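Local coordinates for mandelate racemase / muconate lactonizing enzyme, C-terminal domain protein (Pseudovibrio sp. JE062, PDB 4JHM), which belongs to the enolase superfamily, pairing a mandelate racemase/muconate lactonizing enzyme N-terminal domain with a C-terminal TIM-barrel-like domain, at residues K174-A177 and L178-V182. Sequence-based numbering, arbitrary orientation.
Sequences KDVA and LVEAV
V176 and E180, one helical turn apart, supply the main side-chain contact: they run side by side in the same direction, and V176 CG1 lies 3.6 Å from E180 OE1. V176 has CG1 anti to its own N (chi1 161°), which swings this methyl toward the next turn, while the E180 chain continues extended past CG, so that its carboxylate ends alongside the methyl in a van der Waals contact. The backbone below them is joined in the i to i+4 pattern. V179 N donates to D175 O at 2.8 Å with an N-H...O angle of 165°; E180 N donates to V176 O at 3.1 Å; and L178 N bonds K174 O, also at 3.1 Å. The following bond, A181 N to A177 O, is weak at 3.4 Å. All four belong to helix 172-186, the connecting helix of a right-handed beta-alpha-beta crossover between parallel strands 163-167 and 192-196, as in the TIM-barrel-like domain of the enolase superfamily. Its inward face is identified by V179, which touches L195 of strand 192-196, and by V182, which packs on F193. Neighbouring helices close the flanks: V176 and V179 meet M209 of helix 203-215, whereas L178 rests on Y149 and A181 on F150 of helix 149-159. Near the start of the helix, the D175 carboxylate is held from outside the two segments, OD2 hydrogen-bonding Y201 OH and OD1 receiving weak hydrogen bonds from the backbone N atoms of Y169 and C170; K174 NZ forms a salt bridge with D28.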
loop_
_atom_site.group_PDB
_atom_site.type_symbol
_atom_site.label_atom_id
_atom_site.label_comp_id
_atom_site.label_asym_id
_atom_site.label_seq_id
_atom_site.Cartn_x
_atom_site.Cartn_y
_atom_site.Cartn_z
ATOM N N LYS A 174 -31.900 -11.769 19.507
ATOM C CA LYS A 174 -32.993 -12.643 19.075
ATOM C C LYS A 174 -32.553 -13.554 17.925
ATOM O O LYS A 174 -32.908 -14.734 17.880
ATOM C CB LYS A 174 -34.209 -11.812 18.668
ATOM C CG LYS A 174 -34.811 -11.018 19.821
ATOM C CD LYS A 174 -35.838 -10.001 19.350
ATOM C CE LYS A 174 -37.147 -10.667 18.959
ATOM N NZ LYS A 174 -38.156 -9.675 18.493
ATOM N N ASP A 175 -31.764 -13.010 17.007
ATOM C CA ASP A 175 -31.240 -13.792 15.892
ATOM C C ASP A 175 -30.359 -14.946 16.361
ATOM O O ASP A 175 -30.273 -15.977 15.699
ATOM C CB ASP A 175 -30.447 -12.898 14.949
ATOM C CG ASP A 175 -31.323 -11.906 14.213
ATOM O OD1 ASP A 175 -32.562 -12.012 14.308
ATOM O OD2 ASP A 175 -30.771 -11.021 13.535
ATOM N N VAL A 176 -29.698 -14.775 17.502
ATOM C CA VAL A 176 -28.831 -15.823 18.032
ATOM C C VAL A 176 -29.656 -16.977 18.598
ATOM O O VAL A 176 -29.271 -18.140 18.476
ATOM C CB VAL A 176 -27.878 -15.281 19.118
ATOM C CG1 VAL A 176 -27.326 -16.418 19.967
ATOM C CG2 VAL A 176 -26.740 -14.493 18.484
ATOM N N ALA A 177 -30.785 -16.654 19.222
ATOM C CA ALA A 177 -31.677 -17.682 19.753
ATOM C C ALA A 177 -32.289 -18.465 18.599
ATOM O O ALA A 177 -32.529 -19.667 18.704
ATOM C CB ALA A 177 -32.766 -17.054 20.609
ATOM N N LEU A 178 -32.541 -17.771 17.496
ATOM C CA LEU A 178 -33.064 -18.401 16.295
ATOM C C LEU A 178 -31.991 -19.277 15.670
ATOM O O LEU A 178 -32.116 -20.496 15.604
ATOM C CB LEU A 178 -33.496 -17.330 15.297
ATOM C CG LEU A 178 -33.752 -17.818 13.872
ATOM C CD1 LEU A 178 -35.060 -18.590 13.800
ATOM C CD2 LEU A 178 -33.776 -16.643 12.909
ATOM N N VAL A 179 -30.924 -18.632 15.224
ATOM C CA VAL A 179 -29.844 -19.302 14.515
ATOM C C VAL A 179 -29.360 -20.589 15.193
ATOM O O VAL A 179 -29.127 -21.587 14.521
ATOM C CB VAL A 179 -28.665 -18.329 14.307
ATOM C CG1 VAL A 179 -27.343 -19.064 14.324
ATOM C CG2 VAL A 179 -28.844 -17.567 13.000
ATOM N N GLU A 180 -29.215 -20.569 16.515
ATOM C CA GLU A 180 -28.672 -21.718 17.244
ATOM C C GLU A 180 -29.682 -22.864 17.366
ATOM O O GLU A 180 -29.318 -24.041 17.263
ATOM C CB GLU A 180 -28.182 -21.283 18.629
ATOM C CG GLU A 180 -26.973 -20.361 18.578
ATOM C CD GLU A 180 -26.359 -20.098 19.942
ATOM O OE1 GLU A 180 -27.116 -19.869 20.904
ATOM O OE2 GLU A 180 -25.114 -20.108 20.045
ATOM N N ALA A 181 -30.946 -22.514 17.582
ATOM C CA ALA A 181 -32.016 -23.503 17.684
ATOM C C ALA A 181 -32.224 -24.237 16.361
ATOM O O ALA A 181 -32.575 -25.418 16.350
ATOM C CB ALA A 181 -33.309 -22.832 18.121
ATOM N N VAL A 182 -32.012 -23.532 15.253
ATOM C CA VAL A 182 -32.139 -24.128 13.927
ATOM C C VAL A 182 -30.993 -25.090 13.641
ATOM O O VAL A 182 -31.201 -26.154 13.065
ATOM C CB VAL A 182 -32.168 -23.054 12.823
ATOM C CG1 VAL A 182 -31.811 -23.663 11.475
ATOM C CG2 VAL A 182 -33.534 -22.384 12.759
#